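Aspartate--tRNA(Asp/Asn) ligase (PDB 1N9W) attaches L-aspartate to both tRNA(Asp) and tRNA(Asn), first activating it with ATP to Asp-AMP and then transferring it to the acceptor end of the tRNA. Local coordinates at residues L22-D27 with F33-D38; S40-V45 with R117-R122. One frame throughout, in Å; residues are numbered along the deposited sequence.

Contact 1 of 2, residues L22-D27 with F33-D38; sequences LHWRRD and FLLLRD
R26 and F33 form the firm pair of an antiparallel hairpin between strands 15-28 and 31-38, the first two strands of an OB-fold anticodon-binding domain. It illustrates how a beta bulge can redistribute side chains. These two residues exchange two backbone hydrogen bonds, but H23 and W24 both face L35 in a classic bulge: H23 N donates to L35 O and W24 O accepts from L35 N. The extra residue turns H23 toward the neighbouring strand, where its ND1 accepts from R37 NH1 at 2.8 Å. Ring and guanidinium planes stand 80° apart, and R37 NH2 is held in turn by a salt bridge to E56. Because ND1 is the acceptor, a neutral H23 would probably carry its proton on NE2.

On the face bearing W24, F33 and L35, the indole is layered between two residues. L35 CB sits over the five-membered ring, 3.5 Å from its centroid, in a CH-pi contact. Over the opposite face lies the guanidinium of R26, with NH2 3.3 Å above the ring plane; the bend at chi2 (-88°) folds the arginine back across the ring, and its NH1 donates to R25 O at 2.8 Å, from above the carbonyl plane. With an alanine at W24, L35 CB would lose its aromatic cover and the R26 guanidinium would probably be left freer to turn. On the other face, L22 CD1 meets L34 CD2 at 3.7 Å, and the same methyl of L34 also rests on R25 CB.

R26 is known to interact with tRNA, and F33 lies beside Q44 and E76, which do so too; the hold on the R26 guanidinium, over the indole and by R25 O, is consistent with a positive group presented at the RNA-binding face.

Contact 2 of 2, residues S40-V45 with R117-R122; sequences SGVVQV and RGEKAR
G41 and V42 meet the carboxylate of E119 in a small van der Waals contact that buries 139 Å² in all. The two oxygens divide the work: OE1 of E119 comes to 3.7 Å from G41 CA, while OE2 of E119 lies 3.4 Å from V42 CG1. The CG2 methyl of V42 stands a little farther from the same oxygen, and the two side chains pass at a slant. E119 reaches the strand because its CG is anti to the carbonyl carbon (chi1 -66°) and the chain beyond is extended, carrying the acid straight out from the helix.

Backbone shape sets the strand side. At G41 the chain adopts angles (phi 150°) at which a beta carbon would collide with S40 O, so the residue's lack of a side chain suits the turn into strand 41-47.

In the fold, this is a junction between domains: the start of strand 41-47, the third of the OB-fold barrel, faces the first turn of helix 119-141 of the class II synthetase domain. G118 is the N-cap residue, and R122 N donates to G118 O at 3.0 Å, closing the first turn. With E119 in that turn, its negative charge would probably be favoured by the helix's amino end, and its side chain also packs on L255.

Polar interactions cluster beside the contact. S40 OG bonds to D38 OD1 and to R6 N. R117 O lies over one face of the R122 guanidinium, 3.5 Å above its plane. R122 NH1 makes a weak hydrogen bond to D38 O, whereas its NH2 donates to V189 O of the second subunit; R117 NH1 pairs with E56 and also bonds to Y382 O of that subunit.

In the fold
Contacts 1 and 2 share one sheet, since strand 31-38 leads directly into strand 41-47. Probable hydrogen bonds of 2.7 Å run from V45 N to L34 O and from L36 N to V43 O, and the centres of the two contacts are 10 Å apart. E56 ties them further, forming salt bridges with both R37 of contact 1 and R117 of contact 2. R26 of contact 1 and Q44 in the strand of contact 2 interact with tRNA; the side chains of F33 and Q44 are about 4 Å apart, those of V42, beside E119, and R26 or E76 about 11 Å. Contact 2 joins the anticodon-binding barrel to the synthetase domain, where the predicted ATP and aspartate sites lie.

Contact 1 of 2, residues L22-D27 with F33-D38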
ATOM      1  N   LEU B  22     -21.201  20.990  -7.717  1.00 20.32           N
ATOM      2  CA  LEU B  22     -22.617  21.100  -8.041  1.00 22.38           C
ATOM      3  C   LEU B  22     -23.104  19.848  -8.797  1.00 23.89           C
ATOM      4  O   LEU B  22     -22.859  19.702  -9.995  1.00 24.69           O
ATOM      5  CB  LEU B  22     -22.838  22.359  -8.883  1.00 19.92           C
ATOM      6  CG  LEU B  22     -24.265  22.744  -9.298  1.00 21.68           C
ATOM      7  CD1 LEU B  22     -25.166  22.913  -8.076  1.00 18.94           C
ATOM      8  CD2 LEU B  22     -24.186  24.043 -10.097  1.00 20.17           C
ATOM      9  N   HIS B  23     -23.796  18.957  -8.094  1.00 24.69           N
ATOM     10  CA  HIS B  23     -24.304  17.725  -8.702  1.00 26.57           C
ATOM     11  C   HIS B  23     -25.360  18.095  -9.759  1.00 26.90           C
ATOM     12  O   HIS B  23     -25.294  17.623 -10.888  1.00 26.82           O
ATOM     13  CB  HIS B  23     -24.906  16.815  -7.628  1.00 27.21           C
ATOM     14  CG  HIS B  23     -24.956  15.372  -8.016  1.00 30.06           C
ATOM     15  ND1 HIS B  23     -23.826  14.594  -8.143  1.00 32.16           N
ATOM     16  CD2 HIS B  23     -26.003  14.568  -8.321  1.00 31.14           C
ATOM     17  CE1 HIS B  23     -24.175  13.375  -8.515  1.00 32.27           C
ATOM     18  NE2 HIS B  23     -25.489  13.335  -8.632  1.00 32.08           N
ATOM     19  N   TRP B  24     -26.338  18.918  -9.377  1.00 29.01           N
ATOM     20  CA  TRP B  24     -27.357  19.421 -10.296  1.00 29.97           C
ATOM     21  C   TRP B  24     -27.987  20.683  -9.740  1.00 29.09           C
ATOM     22  O   TRP B  24     -27.750  21.068  -8.588  1.00 25.80           O
ATOM     23  CB  TRP B  24     -28.456  18.390 -10.657  1.00 35.98           C
ATOM     24  CG  TRP B  24     -29.232  17.785  -9.528  1.00 43.90           C
ATOM     25  CD1 TRP B  24     -29.188  16.481  -9.126  1.00 46.84           C
ATOM     26  CD2 TRP B  24     -30.163  18.443  -8.651  1.00 46.91           C
ATOM     27  NE1 TRP B  24     -30.028  16.281  -8.054  1.00 50.28           N
ATOM     28  CE2 TRP B  24     -30.638  17.467  -7.742  1.00 50.37           C
ATOM     29  CE3 TRP B  24     -30.640  19.754  -8.547  1.00 47.63           C
ATOM     30  CZ2 TRP B  24     -31.562  17.769  -6.735  1.00 50.85           C
ATOM     31  CZ3 TRP B  24     -31.564  20.051  -7.542  1.00 49.72           C
ATOM     32  CH2 TRP B  24     -32.014  19.061  -6.653  1.00 50.72           C
ATOM     33  N   ARG B  25     -28.788  21.332 -10.576  1.00 27.03           N
ATOM     34  CA  ARG B  25     -29.445  22.572 -10.207  1.00 28.60           C
ATOM     35  C   ARG B  25     -30.852  22.613 -10.802  1.00 29.06           C
ATOM     36  O   ARG B  25     -31.135  21.971 -11.811  1.00 28.83           O
ATOM     37  CB  ARG B  25     -28.616  23.755 -10.737  1.00 28.91           C
ATOM     38  CG  ARG B  25     -28.418  23.709 -12.265  1.00 28.64           C
ATOM     39  CD  ARG B  25     -27.497  24.792 -12.842  1.00 27.71           C
ATOM     40  NE  ARG B  25     -27.587  24.786 -14.305  1.00 28.91           N
ATOM     41  CZ  ARG B  25     -27.051  25.693 -15.118  1.00 28.10           C
ATOM     42  NH1 ARG B  25     -26.355  26.717 -14.637  1.00 27.38           N
ATOM     43  NH2 ARG B  25     -27.228  25.577 -16.430  1.00 29.96           N
ATOM     44  N   ARG B  26     -31.724  23.362 -10.144  1.00 28.85           N
ATOM     45  CA  ARG B  26     -33.101  23.568 -10.579  1.00 29.64           C
ATOM     46  C   ARG B  26     -33.243  25.047 -10.284  1.00 28.41           C
ATOM     47  O   ARG B  26     -33.326  25.448  -9.123  1.00 26.60           O
ATOM     48  CB  ARG B  26     -34.065  22.785  -9.712  1.00 33.22           C
ATOM     49  CG  ARG B  26     -33.662  21.349  -9.527  1.00 40.22           C
ATOM     50  CD  ARG B  26     -34.206  20.483 -10.627  1.00 45.13           C
ATOM     51  NE  ARG B  26     -33.865  19.071 -10.434  1.00 49.24           N
ATOM     52  CZ  ARG B  26     -32.743  18.508 -10.873  1.00 51.96           C
ATOM     53  NH1 ARG B  26     -31.843  19.233 -11.529  1.00 53.39           N
ATOM     54  NH2 ARG B  26     -32.537  17.215 -10.680  1.00 52.24           N
ATOM     55  N   ASP B  27     -33.234  25.847 -11.344  1.00 29.21           N
ATOM     56  CA  ASP B  27     -33.309  27.304 -11.261  1.00 29.68           C
ATOM     57  C   ASP B  27     -34.747  27.805 -11.360  1.00 29.08           C
ATOM     58  O   ASP B  27     -35.325  27.802 -12.442  1.00 29.63           O
ATOM     59  CB  ASP B  27     -32.495  27.900 -12.415  1.00 30.24           C
ATOM     60  CG  ASP B  27     -32.195  29.374 -12.236  1.00 32.38           C
ATOM     61  OD1 ASP B  27     -32.987  30.096 -11.587  1.00 30.35           O
ATOM     62  OD2 ASP B  27     -31.154  29.819 -12.781  1.00 33.37           O
ATOM     63  N   PHE B  33     -32.726  25.528  -6.331  1.00 25.90           N
ATOM     64  CA  PHE B  33     -32.361  24.321  -5.627  1.00 27.43           C
ATOM     65  C   PHE B  33     -31.080  23.772  -6.221  1.00 28.38           C
ATOM     66  O   PHE B  33     -30.955  23.627  -7.438  1.00 29.34           O
ATOM     67  CB  PHE B  33     -33.491  23.289  -5.744  1.00 28.06           C
ATOM     68  CG  PHE B  33     -34.707  23.630  -4.931  1.00 31.17           C
ATOM     69  CD1 PHE B  33     -34.745  23.351  -3.566  1.00 31.42           C
ATOM     70  CD2 PHE B  33     -35.815  24.242  -5.521  1.00 32.50           C
ATOM     71  CE1 PHE B  33     -35.860  23.665  -2.799  1.00 33.05           C
ATOM     72  CE2 PHE B  33     -36.940  24.562  -4.762  1.00 35.03           C
ATOM     73  CZ  PHE B  33     -36.965  24.273  -3.390  1.00 34.07           C
ATOM     74  N   LEU B  34     -30.113  23.492  -5.354  1.00 28.74           N
ATOM     75  CA  LEU B  34     -28.838  22.947  -5.790  1.00 27.59           C
ATOM     76  C   LEU B  34     -28.614  21.668  -5.028  1.00 27.07           C
ATOM     77  O   LEU B  34     -29.122  21.487  -3.921  1.00 30.66           O
ATOM     78  CB  LEU B  34     -27.698  23.914  -5.473  1.00 25.41           C
ATOM     79  CG  LEU B  34     -27.841  25.347  -5.980  1.00 28.13           C
ATOM     80  CD1 LEU B  34     -26.676  26.161  -5.459  1.00 26.86           C
ATOM     81  CD2 LEU B  34     -27.891  25.368  -7.501  1.00 27.22           C
ATOM     82  N   LEU B  35     -27.869  20.767  -5.630  1.00 25.21           N
ATOM     83  CA  LEU B  35     -27.545  19.524  -4.974  1.00 25.34           C
ATOM     84  C   LEU B  35     -26.025  19.585  -4.937  1.00 23.47           C
ATOM     85  O   LEU B  35     -25.391  19.627  -5.988  1.00 23.05           O
ATOM     86  CB  LEU B  35     -28.009  18.342  -5.816  1.00 27.05           C
ATOM     87  CG  LEU B  35     -28.152  17.085  -4.983  1.00 32.34           C
ATOM     88  CD1 LEU B  35     -29.438  17.172  -4.165  1.00 31.80           C
ATOM     89  CD2 LEU B  35     -28.163  15.855  -5.886  1.00 33.50           C
ATOM     90  N   LEU B  36     -25.444  19.643  -3.742  1.00 20.90           N
ATOM     91  CA  LEU B  36     -23.992  19.716  -3.603  1.00 19.96           C
ATOM     92  C   LEU B  36     -23.478  18.380  -3.128  1.00 19.16           C
ATOM     93  O   LEU B  36     -24.050  17.795  -2.209  1.00 21.10           O
ATOM     94  CB  LEU B  36     -23.593  20.798  -2.583  1.00 17.80           C
ATOM     95  CG  LEU B  36     -22.094  21.026  -2.325  1.00 18.63           C
ATOM     96  CD1 LEU B  36     -21.844  22.476  -1.862  1.00 18.17           C
ATOM     97  CD2 LEU B  36     -21.570  20.032  -1.288  1.00 19.31           C
ATOM     98  N   ARG B  37     -22.421  17.865  -3.743  1.00 20.86           N
ATOM     99  CA  ARG B  37     -21.910  16.601  -3.233  1.00 20.60           C
ATOM    100  C   ARG B  37     -20.440  16.665  -2.882  1.00 19.46           C
ATOM    101  O   ARG B  37     -19.630  17.223  -3.624  1.00 19.13           O
ATOM    102  CB  ARG B  37     -22.141  15.449  -4.212  1.00 21.97           C
ATOM    103  CG  ARG B  37     -21.257  15.488  -5.392  1.00 20.90           C
ATOM    104  CD  ARG B  37     -20.902  14.138  -6.017  1.00 21.33           C
ATOM    105  NE  ARG B  37     -19.788  14.545  -6.882  1.00 20.90           N
ATOM    106  CZ  ARG B  37     -19.923  15.034  -8.110  1.00 18.08           C
ATOM    107  NH1 ARG B  37     -21.122  15.124  -8.688  1.00 14.85           N
ATOM    108  NH2 ARG B  37     -18.878  15.599  -8.682  1.00 18.78           N
ATOM    109  N   ASP B  38     -20.101  16.118  -1.725  1.00 19.73           N
ATOM    110  CA  ASP B  38     -18.707  16.091  -1.358  1.00 18.97           C
ATOM    111  C   ASP B  38     -18.307  14.612  -1.294  1.00 19.01           C
ATOM    112  O   ASP B  38     -19.077  13.753  -1.737  1.00 19.33           O
ATOM    113  CB  ASP B  38     -18.419  16.902  -0.058  1.00 17.20           C
ATOM    114  CG  ASP B  38     -19.195  16.421   1.153  1.00 17.65           C
ATOM    115  OD1 ASP B  38     -19.550  15.226   1.193  1.00 15.46           O
ATOM    116  OD2 ASP B  38     -19.407  17.235   2.094  1.00 15.84           O
TER

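Contact 2 of 2, residues S40-V45 with R117-R122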
ATOM      1  N   SER B  40     -18.386  12.650   0.921  1.00 20.25           N
ATOM      2  CA  SER B  40     -19.241  11.865   1.829  1.00 22.15           C
ATOM      3  C   SER B  40     -20.712  11.785   1.427  1.00 22.34           C
ATOM      4  O   SER B  40     -21.487  11.094   2.082  1.00 23.10           O
ATOM      5  CB  SER B  40     -19.151  12.412   3.256  1.00 19.25           C
ATOM      6  OG  SER B  40     -19.845  13.641   3.360  1.00 20.05           O
ATOM      7  N   GLY B  41     -21.109  12.479   0.363  1.00 23.03           N
ATOM      8  CA  GLY B  41     -22.504  12.401  -0.046  1.00 22.85           C
ATOM      9  C   GLY B  41     -23.062  13.638  -0.725  1.00 24.29           C
ATOM     10  O   GLY B  41     -22.309  14.508  -1.176  1.00 23.66           O
ATOM     11  N   VAL B  42     -24.390  13.715  -0.814  1.00 20.94           N
ATOM     12  CA  VAL B  42     -25.033  14.865  -1.441  1.00 22.19           C
ATOM     13  C   VAL B  42     -26.007  15.559  -0.497  1.00 20.57           C
ATOM     14  O   VAL B  42     -26.660  14.924   0.333  1.00 21.44           O
ATOM     15  CB  VAL B  42     -25.815  14.481  -2.739  1.00 23.35           C
ATOM     16  CG1 VAL B  42     -24.879  13.811  -3.744  1.00 22.37           C
ATOM     17  CG2 VAL B  42     -26.986  13.559  -2.403  1.00 26.08           C
ATOM     18  N   VAL B  43     -26.089  16.873  -0.631  1.00 17.65           N
ATOM     19  CA  VAL B  43     -26.994  17.656   0.183  1.00 17.46           C
ATOM     20  C   VAL B  43     -27.678  18.736  -0.657  1.00 17.69           C
ATOM     21  O   VAL B  43     -27.070  19.325  -1.563  1.00 18.49           O
ATOM     22  CB  VAL B  43     -26.260  18.321   1.379  1.00 17.88           C
ATOM     23  CG1 VAL B  43     -25.245  19.364   0.882  1.00 17.46           C
ATOM     24  CG2 VAL B  43     -27.274  18.958   2.310  1.00 18.24           C
ATOM     25  N   GLN B  44     -28.954  18.977  -0.363  1.00 16.54           N
ATOM     26  CA  GLN B  44     -29.727  19.990  -1.059  1.00 15.90           C
ATOM     27  C   GLN B  44     -29.343  21.339  -0.466  1.00 17.55           C
ATOM     28  O   GLN B  44     -29.208  21.489   0.754  1.00 16.37           O
ATOM     29  CB  GLN B  44     -31.245  19.755  -0.877  1.00 18.53           C
ATOM     30  CG  GLN B  44     -32.132  20.753  -1.659  1.00 17.51           C
ATOM     31  CD  GLN B  44     -33.628  20.419  -1.639  1.00 24.82           C
ATOM     32  OE1 GLN B  44     -34.370  20.810  -0.721  1.00 22.07           O
ATOM     33  NE2 GLN B  44     -34.078  19.689  -2.663  1.00 23.03           N
ATOM     34  N   VAL B  45     -29.133  22.317  -1.334  1.00 17.60           N
ATOM     35  CA  VAL B  45     -28.771  23.655  -0.892  1.00 18.88           C
ATOM     36  C   VAL B  45     -29.841  24.534  -1.494  1.00 20.26           C
ATOM     37  O   VAL B  45     -30.202  24.371  -2.660  1.00 20.38           O
ATOM     38  CB  VAL B  45     -27.367  24.067  -1.410  1.00 19.42           C
ATOM     39  CG1 VAL B  45     -27.117  25.542  -1.155  1.00 18.95           C
ATOM     40  CG2 VAL B  45     -26.301  23.245  -0.703  1.00 19.27           C
ATOM     41  N   ARG B 117     -16.817  10.636 -10.834  1.00 21.31           N
ATOM     42  CA  ARG B 117     -17.162  11.450  -9.680  1.00 23.60           C
ATOM     43  C   ARG B 117     -18.506  11.015  -9.084  1.00 23.93           C
ATOM     44  O   ARG B 117     -18.780  11.283  -7.921  1.00 25.05           O
ATOM     45  CB  ARG B 117     -17.202  12.934 -10.068  1.00 20.20           C
ATOM     46  CG  ARG B 117     -15.863  13.516 -10.487  1.00 22.54           C
ATOM     47  CD  ARG B 117     -16.045  14.985 -10.802  1.00 23.94           C
ATOM     48  NE  ARG B 117     -14.853  15.658 -11.295  1.00 19.13           N
ATOM     49  CZ  ARG B 117     -14.826  16.950 -11.619  1.00 20.09           C
ATOM     50  NH1 ARG B 117     -15.926  17.680 -11.495  1.00 16.52           N
ATOM     51  NH2 ARG B 117     -13.706  17.523 -12.058  1.00 15.71           N
ATOM     52  N   GLY B 118     -19.330  10.326  -9.875  1.00 24.68           N
ATOM     53  CA  GLY B 118     -20.618   9.873  -9.372  1.00 25.12           C
ATOM     54  C   GLY B 118     -20.471   9.030  -8.115  1.00 25.38           C
ATOM     55  O   GLY B 118     -19.460   8.342  -7.952  1.00 25.30           O
ATOM     56  N   GLU B 119     -21.466   9.085  -7.231  1.00 25.18           N
ATOM     57  CA  GLU B 119     -21.439   8.324  -5.977  1.00 27.28           C
ATOM     58  C   GLU B 119     -21.313   6.817  -6.187  1.00 26.86           C
ATOM     59  O   GLU B 119     -20.509   6.155  -5.534  1.00 26.17           O
ATOM     60  CB  GLU B 119     -22.707   8.575  -5.148  1.00 28.74           C
ATOM     61  CG  GLU B 119     -22.873   9.982  -4.610  1.00 30.77           C
ATOM     62  CD  GLU B 119     -23.901  10.050  -3.476  1.00 31.65           C
ATOM     63  OE1 GLU B 119     -23.555   9.695  -2.328  1.00 32.08           O
ATOM     64  OE2 GLU B 119     -25.050  10.451  -3.741  1.00 34.55           O
ATOM     65  N   LYS B 120     -22.129   6.281  -7.086  1.00 26.48           N
ATOM     66  CA  LYS B 120     -22.105   4.857  -7.348  1.00 28.04           C
ATOM     67  C   LYS B 120     -20.887   4.446  -8.149  1.00 25.51           C
ATOM     68  O   LYS B 120     -20.386   3.339  -7.999  1.00 27.69           O
ATOM     69  CB  LYS B 120     -23.374   4.431  -8.082  1.00 29.77           C
ATOM     70  CG  LYS B 120     -24.629   4.502  -7.230  1.00 34.01           C
ATOM     71  CD  LYS B 120     -25.825   3.980  -8.005  1.00 36.32           C
ATOM     72  CE  LYS B 120     -27.108   4.066  -7.194  1.00 38.84           C
ATOM     73  NZ  LYS B 120     -28.260   3.569  -7.994  1.00 38.23           N
ATOM     74  N   ALA B 121     -20.405   5.336  -9.003  1.00 25.57           N
ATOM     75  CA  ALA B 121     -19.236   5.023  -9.812  1.00 23.99           C
ATOM     76  C   ALA B 121     -17.949   4.987  -8.982  1.00 22.99           C
ATOM     77  O   ALA B 121     -17.064   4.168  -9.237  1.00 22.22           O
ATOM     78  CB  ALA B 121     -19.102   6.040 -10.945  1.00 21.51           C
ATOM     79  N   ARG B 122     -17.861   5.863  -7.985  1.00 20.94           N
ATOM     80  CA  ARG B 122     -16.672   5.964  -7.123  1.00 21.53           C
ATOM     81  C   ARG B 122     -16.696   4.974  -5.946  1.00 20.08           C
ATOM     82  O   ARG B 122     -15.647   4.581  -5.436  1.00 18.67           O
ATOM     83  CB  ARG B 122     -16.588   7.389  -6.541  1.00 22.93           C
ATOM     84  CG  ARG B 122     -17.186   7.489  -5.126  1.00 25.21           C
ATOM     85  CD  ARG B 122     -18.165   8.648  -4.884  1.00 26.29           C
ATOM     86  NE  ARG B 122     -17.535   9.948  -4.795  1.00 24.63           N
ATOM     87  CZ  ARG B 122     -18.009  10.972  -4.080  1.00 24.77           C
ATOM     88  NH1 ARG B 122     -19.125  10.859  -3.370  1.00 20.52           N
ATOM     89  NH2 ARG B 122     -17.358  12.129  -4.080  1.00 22.15           N
TER